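Local coordinates for ATPase associated with various cellular activities, AAA_5 (Staphylothermus marinus, PDB 6N0S), which probably hydrolyses ATP through a motor region absent here, and carries this N-terminal EVE-like domain, which resembles PUA-like RNA-binding proteins and probably serves in nucleic-acid binding, at residues 23-31 against 57-66; 30-41 against 161-169. All coordinates share one frame; numbering follows the deposited sequence.

Contact 1 (23-31 against 57-66); sequences TLDHIGLTL and IIHYIGSRAS
Ile27 and Gly28 press onto His59 and Ile61 in the tightest part of this contact. The Ile27 methyl CG2 lies 3.5 Å from His59 ND1 and meets the ring obliquely, while the backbone of Gly28 passes over one ring face, its N 3.7 Å from CE1. Ile57 CG2 covers the opposite face from within the same strand, and the two ring nitrogens are hydrogen-bonded, ND1 to Glu15 and NE2 to Ser77, which should fix the ring's rotation. With CG1 beside the backbone N (chi1 -69°) and the chain extended beyond it, Ile27 sends CD1 to within 3.3 Å of Ile61 CD1, closer than carbons usually pack. The loop 23-29, with its type I turn from Leu24 to Ile27, thus covers one face of strand 54-61, the middle strand of the mixed sheet in this PUA-like domain. Packing is looser at both ends. Toward the surface, Leu24 splays its methyls, CD2 reaching Ile61 CD1 at 4.0 Å and CD1 approaching Ser66 CB at 4.1 Å; Leu24 and Ser66 are both partly exposed. At the buried end, where strand 30-34 begins, Leu31 CD1 only grazes Ile57 CD1 at 4.3 Å.

Contact 2 (30-41 against 161-169); sequences TLWGMIKKHASE and WTGRYLVPI
Gly163, third residue of the type II turn from Trp161 to Arg164, brings its carbonyl O to the edge of the His38 ring, 4.1 Å from CE1. The next residue, Arg164, starts out pointing neither to nor from the other segment, but its chain bends at chi2 and carries the guanidinium to Glu41. NH1 meets Glu41 OE2 at 3.1 Å in a salt bridge; the oxygen lies in the guanidinium plane, yet the carboxylate is turned by 72° against it, and a single N-H makes the link. At Tyr165 the backbone N donates to the other carboxylate oxygen, Glu41 OE1, at 2.8 Å. The CB of Tyr165 sits over the His38 ring, 3.7 Å from its centroid in a CH-pi contact, and the tyrosine ring turns an edge to the same histidine with the planes at 57°. With CG anti to the backbone N (chi1 173°), the tyrosine reaches across to strand 30-34, where its OH accepts from Trp32 N at 3.1 Å and is also hydrogen-bonded to Glu15. Leu166 N supplies a second donor to Glu41 OE1, at 3.1 Å and from the same face of the carboxylate as Tyr165 N, so one buried oxygen holds two successive amides; His38 ND1 adds a weak, bent third bond to it. Leu166 CD2 packs on Leu31 CD1 at 3.9 Å and also lies over the rim of one face of the Tyr165 ring. Glu41 lies in the first turn of helix 39-52, three residues after His38 at the N-cap. The contact therefore ties that helix start and the edge strand 30-34 of the three-stranded sheet to the entry of strand 166-169, an outer strand of the mixed sheet, within the PUA-like fold of this EVE-like domain.

Leu31 is shared by the two contacts, and the centres of contacts 1 and 2 lie about 13 Å apart. A second bridge is Glu15 of strand 12-17, hydrogen-bonded through OE1 to His59 ND1 of contact 1 and through OE2 to Tyr165 OH of contact 2. On the far side of the mixed sheet Ile58 CD1 packs against Ile169 CD1 at 4.1 Å. Helix 39-52, which starts in contact 2, leads directly into strand 54-61 of contact 1. A sulfate, probably from the crystallisation liquor, lies about 3 Å from the nearest side-chain atom of Ser40 at contact 2 and may mark an anion-accepting surface.

Contact 1 (23-31 against 57-66)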
loop_
_atom_site.group_PDB
_atom_site.type_symbol
_atom_site.label_atom_id
_atom_site.label_comp_id
_atom_site.label_asym_id
_atom_site.label_seq_id
_atom_site.Cartn_x
_atom_site.Cartn_y
_atom_site.Cartn_z
ATOM N N THR A 23 11.226 -6.663 -6.786
ATOM C CA THR A 23 11.104 -5.455 -7.590
ATOM C C THR A 23 10.298 -4.445 -6.790
ATOM O O THR A 23 9.550 -4.832 -5.903
ATOM C CB THR A 23 10.395 -5.732 -8.929
ATOM O OG1 THR A 23 10.333 -4.529 -9.700
ATOM C CG2 THR A 23 8.977 -6.223 -8.696
ATOM N N LEU A 24 10.458 -3.161 -7.121
ATOM C CA LEU A 24 9.577 -2.095 -6.644
ATOM C C LEU A 24 8.693 -1.539 -7.746
ATOM O O LEU A 24 7.943 -0.584 -7.506
ATOM C CB LEU A 24 10.403 -0.953 -6.032
ATOM C CG LEU A 24 11.391 -1.370 -4.929
ATOM C CD1 LEU A 24 12.239 -0.190 -4.454
ATOM C CD2 LEU A 24 10.689 -2.013 -3.761
ATOM N N ASP A 25 8.769 -2.109 -8.953
ATOM C CA ASP A 25 8.070 -1.571 -10.114
ATOM C C ASP A 25 6.554 -1.662 -9.969
ATOM O O ASP A 25 5.825 -0.895 -10.607
ATOM C CB ASP A 25 8.506 -2.322 -11.385
ATOM C CG ASP A 25 9.960 -2.053 -11.774
ATOM O OD1 ASP A 25 10.619 -1.217 -11.123
ATOM O OD2 ASP A 25 10.435 -2.661 -12.760
ATOM N N HIS A 26 6.056 -2.586 -9.164
ATOM C CA HIS A 26 4.617 -2.699 -8.970
ATOM C C HIS A 26 4.061 -1.670 -7.986
ATOM O O HIS A 26 2.836 -1.582 -7.826
ATOM C CB HIS A 26 4.296 -4.065 -8.441
ATOM C CG HIS A 26 4.889 -4.303 -7.096
ATOM N ND1 HIS A 26 6.252 -4.286 -6.872
ATOM C CD2 HIS A 26 4.305 -4.498 -5.891
ATOM C CE1 HIS A 26 6.482 -4.486 -5.585
ATOM N NE2 HIS A 26 5.319 -4.625 -4.973
ATOM N N ILE A 27 4.920 -0.945 -7.294
ATOM C CA ILE A 27 4.471 -0.064 -6.219
ATOM C C ILE A 27 3.850 1.167 -6.845
ATOM O O ILE A 27 4.445 1.789 -7.732
ATOM C CB ILE A 27 5.621 0.302 -5.275
ATOM C CG1 ILE A 27 6.032 -0.953 -4.501
ATOM C CG2 ILE A 27 5.141 1.379 -4.218
ATOM C CD1 ILE A 27 7.239 -0.785 -3.614
ATOM N N GLY A 28 2.629 1.490 -6.421
ATOM C CA GLY A 28 1.887 2.569 -7.019
ATOM C C GLY A 28 0.745 2.118 -7.892
ATOM O O GLY A 28 -0.052 2.963 -8.315
ATOM N N LEU A 29 0.600 0.815 -8.127
ATOM C CA LEU A 29 -0.478 0.276 -8.939
ATOM C C LEU A 29 -1.661 -0.249 -8.145
ATOM O O LEU A 29 -2.809 -0.151 -8.608
ATOM C CB LEU A 29 0.065 -0.858 -9.814
ATOM C CG LEU A 29 1.175 -0.473 -10.765
ATOM C CD1 LEU A 29 1.594 -1.732 -11.534
ATOM C CD2 LEU A 29 0.735 0.635 -11.704
ATOM N N THR A 30 -1.418 -0.872 -6.996
ATOM C CA THR A 30 -2.514 -1.398 -6.196
ATOM C C THR A 30 -2.140 -1.353 -4.733
ATOM O O THR A 30 -0.983 -1.139 -4.366
ATOM C CB THR A 30 -2.891 -2.848 -6.540
ATOM O OG1 THR A 30 -1.840 -3.726 -6.114
ATOM C CG2 THR A 30 -3.142 -3.025 -8.021
ATOM N N LEU A 31 -3.181 -1.511 -3.918
ATOM C CA LEU A 31 -3.105 -1.868 -2.512
ATOM C C LEU A 31 -3.880 -3.154 -2.346
ATOM O O LEU A 31 -5.019 -3.250 -2.804
ATOM C CB LEU A 31 -3.729 -0.806 -1.602
ATOM C CG LEU A 31 -3.243 0.638 -1.751
ATOM C CD1 LEU A 31 -4.019 1.544 -0.752
ATOM C CD2 LEU A 31 -1.753 0.786 -1.551
ATOM N N ILE A 57 -1.980 8.524 -1.357
ATOM C CA ILE A 57 -1.197 7.426 -0.800
ATOM C C ILE A 57 0.274 7.719 -1.013
ATOM O O ILE A 57 0.729 7.899 -2.153
ATOM C CB ILE A 57 -1.575 6.085 -1.447
ATOM C CG1 ILE A 57 -3.084 5.870 -1.418
ATOM C CG2 ILE A 57 -0.818 4.924 -0.779
ATOM C CD1 ILE A 57 -3.707 5.774 -0.091
ATOM N N ILE A 58 1.018 7.776 0.058
ATOM C CA ILE A 58 2.472 7.815 -0.022
ATOM C C ILE A 58 3.015 6.408 0.191
ATOM O O ILE A 58 2.570 5.684 1.086
ATOM C CB ILE A 58 3.045 8.796 1.002
ATOM C CG1 ILE A 58 2.593 10.226 0.666
ATOM C CG2 ILE A 58 4.533 8.695 1.007
ATOM C CD1 ILE A 58 3.130 11.239 1.688
ATOM N N HIS A 59 3.990 6.024 -0.624
ATOM C CA HIS A 59 4.533 4.666 -0.649
ATOM C C HIS A 59 5.884 4.640 0.060
ATOM O O HIS A 59 6.814 5.370 -0.316
ATOM C CB HIS A 59 4.646 4.158 -2.094
ATOM C CG HIS A 59 3.316 4.076 -2.785
ATOM N ND1 HIS A 59 2.482 2.988 -2.657
ATOM C CD2 HIS A 59 2.651 4.970 -3.558
ATOM C CE1 HIS A 59 1.367 3.206 -3.338
ATOM N NE2 HIS A 59 1.440 4.409 -3.881
ATOM N N TYR A 60 5.973 3.816 1.093
ATOM C CA TYR A 60 7.159 3.691 1.930
ATOM C C TYR A 60 7.769 2.304 1.758
ATOM O O TYR A 60 7.051 1.300 1.651
ATOM C CB TYR A 60 6.771 3.919 3.411
ATOM C CG TYR A 60 7.861 3.608 4.411
ATOM C CD1 TYR A 60 8.842 4.538 4.706
ATOM C CD2 TYR A 60 7.896 2.397 5.068
ATOM C CE1 TYR A 60 9.825 4.272 5.629
ATOM C CE2 TYR A 60 8.875 2.120 5.995
ATOM C CZ TYR A 60 9.847 3.056 6.257
ATOM O OH TYR A 60 10.835 2.778 7.164
ATOM N N ILE A 61 9.094 2.254 1.819
ATOM C CA ILE A 61 9.871 1.049 1.620
ATOM C C ILE A 61 10.654 0.809 2.899
ATOM O O ILE A 61 11.419 1.678 3.321
ATOM C CB ILE A 61 10.827 1.218 0.423
ATOM C CG1 ILE A 61 10.070 1.702 -0.813
ATOM C CG2 ILE A 61 11.525 -0.033 0.131
ATOM C CD1 ILE A 61 9.051 0.749 -1.375
ATOM N N GLY A 62 10.469 -0.357 3.519
ATOM C CA GLY A 62 11.285 -0.720 4.670
ATOM C C GLY A 62 12.706 -1.135 4.265
ATOM O O GLY A 62 13.007 -1.404 3.106
ATOM N N SER A 63 13.598 -1.211 5.259
ATOM C CA SER A 63 15.006 -1.500 4.972
ATOM C C SER A 63 15.186 -2.849 4.281
ATOM O O SER A 63 16.049 -2.994 3.409
ATOM C CB SER A 63 15.826 -1.465 6.260
ATOM O OG SER A 63 15.095 -2.010 7.337
ATOM N N ARG A 64 14.382 -3.849 4.649
ATOM C CA ARG A 64 14.518 -5.146 3.999
ATOM C C ARG A 64 13.977 -5.151 2.578
ATOM O O ARG A 64 14.261 -6.089 1.834
ATOM C CB ARG A 64 13.805 -6.221 4.822
ATOM C CG ARG A 64 14.355 -6.337 6.215
ATOM C CD ARG A 64 14.104 -7.713 6.818
ATOM N NE ARG A 64 12.739 -8.176 6.599
ATOM C CZ ARG A 64 11.695 -7.814 7.338
ATOM N NH1 ARG A 64 11.843 -6.952 8.335
ATOM N NH2 ARG A 64 10.497 -8.313 7.071
ATOM N N ALA A 65 13.178 -4.156 2.185
ATOM C CA ALA A 65 12.521 -4.230 0.886
ATOM C C ALA A 65 13.447 -3.854 -0.262
ATOM O O ALA A 65 13.172 -4.216 -1.414
ATOM C CB ALA A 65 11.287 -3.332 0.875
ATOM N N SER A 66 14.529 -3.141 0.034
ATOM C CA SER A 66 15.469 -2.653 -0.958
ATOM C C SER A 66 16.765 -2.313 -0.245
ATOM O O SER A 66 16.749 -1.750 0.852
ATOM C CB SER A 66 14.938 -1.413 -1.688
ATOM O OG SER A 66 15.967 -0.761 -2.415
#

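Contact 2 (30-41 against 161-169)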
loop_
_atom_site.group_PDB
_atom_site.type_symbol
_atom_site.label_atom_id
_atom_site.label_comp_id
_atom_site.label_asym_id
_atom_site.label_seq_id
_atom_site.Cartn_x
_atom_site.Cartn_y
_atom_site.Cartn_z
ATOM N N THR A 30 -1.418 -0.872 -6.996
ATOM C CA THR A 30 -2.514 -1.398 -6.196
ATOM C C THR A 30 -2.140 -1.353 -4.733
ATOM O O THR A 30 -0.983 -1.139 -4.366
ATOM C CB THR A 30 -2.891 -2.848 -6.540
ATOM O OG1 THR A 30 -1.840 -3.726 -6.114
ATOM C CG2 THR A 30 -3.142 -3.025 -8.021
ATOM N N LEU A 31 -3.181 -1.511 -3.918
ATOM C CA LEU A 31 -3.105 -1.868 -2.512
ATOM C C LEU A 31 -3.880 -3.154 -2.346
ATOM O O LEU A 31 -5.019 -3.250 -2.804
ATOM C CB LEU A 31 -3.729 -0.806 -1.602
ATOM C CG LEU A 31 -3.243 0.638 -1.751
ATOM C CD1 LEU A 31 -4.019 1.544 -0.752
ATOM C CD2 LEU A 31 -1.753 0.786 -1.551
ATOM N N TRP A 32 -3.289 -4.122 -1.670
ATOM C CA TRP A 32 -4.002 -5.374 -1.492
ATOM C C TRP A 32 -3.402 -6.096 -0.304
ATOM O O TRP A 32 -2.261 -5.845 0.082
ATOM C CB TRP A 32 -3.920 -6.214 -2.775
ATOM C CG TRP A 32 -2.581 -6.798 -3.038
ATOM C CD1 TRP A 32 -1.559 -6.231 -3.745
ATOM C CD2 TRP A 32 -2.121 -8.071 -2.618
ATOM N NE1 TRP A 32 -0.484 -7.074 -3.782
ATOM C CE2 TRP A 32 -0.804 -8.216 -3.092
ATOM C CE3 TRP A 32 -2.692 -9.103 -1.867
ATOM C CZ2 TRP A 32 -0.047 -9.356 -2.853
ATOM C CZ3 TRP A 32 -1.946 -10.228 -1.621
ATOM C CH2 TRP A 32 -0.631 -10.355 -2.115
ATOM N N GLY A 33 -4.188 -6.985 0.271
ATOM C CA GLY A 33 -3.759 -7.693 1.458
ATOM C C GLY A 33 -4.860 -8.611 1.938
ATOM O O GLY A 33 -5.989 -8.587 1.443
HETATM N N MSE A 34 -4.515 -9.411 2.936
HETATM C CA MSE A 34 -5.446 -10.336 3.520
HETATM C C MSE A 34 -6.220 -9.620 4.604
HETATM O O MSE A 34 -5.624 -9.058 5.503
HETATM C CB MSE A 34 -4.715 -11.542 4.113
HETATM C CG MSE A 34 -5.647 -12.594 4.732
HETATM SE SE MSE A 34 -4.615 -14.127 5.475
HETATM C CE MSE A 34 -3.629 -14.496 4.000
ATOM N N ILE A 35 -7.547 -9.691 4.510
ATOM C CA ILE A 35 -8.411 -8.857 5.324
ATOM C C ILE A 35 -8.170 -9.137 6.806
ATOM O O ILE A 35 -7.871 -8.220 7.575
ATOM C CB ILE A 35 -9.875 -9.065 4.905
ATOM C CG1 ILE A 35 -10.087 -8.460 3.518
ATOM C CG2 ILE A 35 -10.852 -8.449 5.920
ATOM C CD1 ILE A 35 -11.462 -8.710 2.879
ATOM N N LYS A 36 -8.207 -10.413 7.214
ATOM C CA LYS A 36 -8.075 -10.747 8.636
ATOM C C LYS A 36 -6.709 -10.382 9.202
ATOM O O LYS A 36 -6.558 -10.308 10.425
ATOM C CB LYS A 36 -8.345 -12.240 8.875
ATOM C CG LYS A 36 -7.242 -13.179 8.385
ATOM C CD LYS A 36 -7.630 -14.664 8.468
ATOM C CE LYS A 36 -6.386 -15.566 8.682
ATOM N NZ LYS A 36 -6.708 -17.014 8.882
ATOM N N LYS A 37 -5.727 -10.104 8.359
ATOM C CA LYS A 37 -4.448 -9.603 8.845
ATOM C C LYS A 37 -4.410 -8.083 9.011
ATOM O O LYS A 37 -3.519 -7.580 9.699
ATOM C CB LYS A 37 -3.312 -10.000 7.901
ATOM C CG LYS A 37 -3.028 -11.490 7.838
ATOM C CD LYS A 37 -1.960 -11.911 8.871
ATOM C CE LYS A 37 -1.675 -13.421 8.865
ATOM N NZ LYS A 37 -1.036 -13.888 7.589
ATOM N N HIS A 38 -5.297 -7.335 8.362
ATOM C CA HIS A 38 -5.212 -5.875 8.389
ATOM C C HIS A 38 -6.604 -5.289 8.518
ATOM O O HIS A 38 -7.002 -4.365 7.803
ATOM C CB HIS A 38 -4.484 -5.364 7.151
ATOM C CG HIS A 38 -3.105 -5.900 7.036
ATOM N ND1 HIS A 38 -2.067 -5.444 7.819
ATOM C CD2 HIS A 38 -2.603 -6.911 6.291
ATOM C CE1 HIS A 38 -0.974 -6.129 7.531
ATOM N NE2 HIS A 38 -1.275 -7.022 6.609
ATOM N N ALA A 39 -7.391 -5.863 9.430
ATOM C CA ALA A 39 -8.821 -5.595 9.412
ATOM C C ALA A 39 -9.112 -4.133 9.706
ATOM O O ALA A 39 -9.908 -3.500 9.008
ATOM C CB ALA A 39 -9.546 -6.488 10.422
ATOM N N SER A 40 -8.516 -3.582 10.760
ATOM C CA SER A 40 -8.815 -2.187 11.087
ATOM C C SER A 40 -8.244 -1.214 10.049
ATOM O O SER A 40 -8.793 -0.116 9.858
ATOM C CB SER A 40 -8.297 -1.845 12.482
ATOM O OG SER A 40 -6.901 -1.714 12.508
ATOM N N GLU A 41 -7.135 -1.580 9.404
ATOM C CA GLU A 41 -6.557 -0.756 8.331
ATOM C C GLU A 41 -7.458 -0.740 7.109
ATOM O O GLU A 41 -7.810 0.326 6.584
ATOM C CB GLU A 41 -5.183 -1.291 7.967
ATOM C CG GLU A 41 -4.167 -1.096 9.101
ATOM C CD GLU A 41 -3.048 -2.146 9.171
ATOM O OE1 GLU A 41 -2.271 -2.346 8.182
ATOM O OE2 GLU A 41 -2.928 -2.752 10.263
ATOM N N TRP A 161 4.165 2.064 13.349
ATOM C CA TRP A 161 3.956 1.383 12.084
ATOM C C TRP A 161 4.312 -0.092 12.140
ATOM O O TRP A 161 4.126 -0.810 11.145
ATOM C CB TRP A 161 4.794 2.075 10.993
ATOM C CG TRP A 161 4.327 3.459 10.700
ATOM C CD1 TRP A 161 3.312 4.124 11.322
ATOM C CD2 TRP A 161 4.852 4.364 9.713
ATOM N NE1 TRP A 161 3.154 5.369 10.769
ATOM C CE2 TRP A 161 4.090 5.551 9.795
ATOM C CE3 TRP A 161 5.890 4.288 8.776
ATOM C CZ2 TRP A 161 4.330 6.649 8.985
ATOM C CZ3 TRP A 161 6.123 5.376 7.964
ATOM C CH2 TRP A 161 5.337 6.541 8.063
ATOM N N THR A 162 4.804 -0.563 13.277
ATOM C CA THR A 162 5.291 -1.933 13.365
ATOM C C THR A 162 4.183 -2.911 13.013
ATOM O O THR A 162 3.076 -2.849 13.557
ATOM C CB THR A 162 5.827 -2.209 14.774
ATOM O OG1 THR A 162 6.760 -1.182 15.138
ATOM C CG2 THR A 162 6.548 -3.518 14.817
ATOM N N GLY A 163 4.472 -3.798 12.070
ATOM C CA GLY A 163 3.519 -4.810 11.651
ATOM C C GLY A 163 2.340 -4.306 10.860
ATOM O O GLY A 163 1.337 -5.022 10.746
ATOM N N ARG A 164 2.393 -3.080 10.362
ATOM C CA ARG A 164 1.278 -2.506 9.627
ATOM C C ARG A 164 1.532 -2.565 8.137
ATOM O O ARG A 164 2.670 -2.559 7.692
ATOM C CB ARG A 164 1.071 -1.047 10.028
ATOM C CG ARG A 164 0.820 -0.837 11.523
ATOM C CD ARG A 164 -0.539 -1.237 11.905
ATOM N NE ARG A 164 -0.802 -0.920 13.307
ATOM C CZ ARG A 164 -1.954 -1.214 13.907
ATOM N NH1 ARG A 164 -2.929 -1.827 13.218
ATOM N NH2 ARG A 164 -2.131 -0.926 15.193
ATOM N N TYR A 165 0.448 -2.520 7.366
ATOM C CA TYR A 165 0.521 -2.376 5.922
ATOM C C TYR A 165 0.051 -1.002 5.462
ATOM O O TYR A 165 0.714 -0.367 4.645
ATOM C CB TYR A 165 -0.307 -3.491 5.230
ATOM C CG TYR A 165 -0.432 -3.329 3.716
ATOM C CD1 TYR A 165 0.678 -3.136 2.912
ATOM C CD2 TYR A 165 -1.678 -3.357 3.105
ATOM C CE1 TYR A 165 0.548 -2.975 1.556
ATOM C CE2 TYR A 165 -1.813 -3.187 1.758
ATOM C CZ TYR A 165 -0.697 -3.002 0.985
ATOM O OH TYR A 165 -0.826 -2.825 -0.368
ATOM N N LEU A 166 -1.071 -0.513 5.968
ATOM C CA LEU A 166 -1.570 0.821 5.648
ATOM C C LEU A 166 -1.770 1.613 6.928
ATOM O O LEU A 166 -2.441 1.136 7.848
ATOM C CB LEU A 166 -2.885 0.741 4.894
ATOM C CG LEU A 166 -2.808 0.007 3.572
ATOM C CD1 LEU A 166 -4.207 -0.379 3.047
ATOM C CD2 LEU A 166 -2.079 0.899 2.600
ATOM N N VAL A 167 -1.178 2.807 6.997
ATOM C CA VAL A 167 -1.358 3.637 8.185
ATOM C C VAL A 167 -1.812 5.040 7.792
ATOM O O VAL A 167 -1.382 5.573 6.754
ATOM C CB VAL A 167 -0.067 3.698 9.025
ATOM C CG1 VAL A 167 0.269 2.299 9.607
ATOM C CG2 VAL A 167 1.087 4.217 8.178
ATOM N N PRO A 168 -2.660 5.660 8.603
ATOM C CA PRO A 168 -3.113 7.027 8.354
ATOM C C PRO A 168 -2.054 8.017 8.792
ATOM O O PRO A 168 -1.345 7.781 9.768
ATOM C CB PRO A 168 -4.362 7.122 9.256
ATOM C CG PRO A 168 -3.978 6.314 10.422
ATOM C CD PRO A 168 -3.143 5.171 9.907
ATOM N N ILE A 169 -1.959 9.144 8.072
ATOM C CA ILE A 169 -1.132 10.269 8.508
ATOM C C ILE A 169 -1.929 11.576 8.436
ATOM O O ILE A 169 -2.957 11.697 7.759
ATOM C CB ILE A 169 0.202 10.390 7.694
ATOM C CG1 ILE A 169 -0.063 10.619 6.208
ATOM C CG2 ILE A 169 1.038 9.153 7.887
ATOM C CD1 ILE A 169 1.237 10.973 5.316
#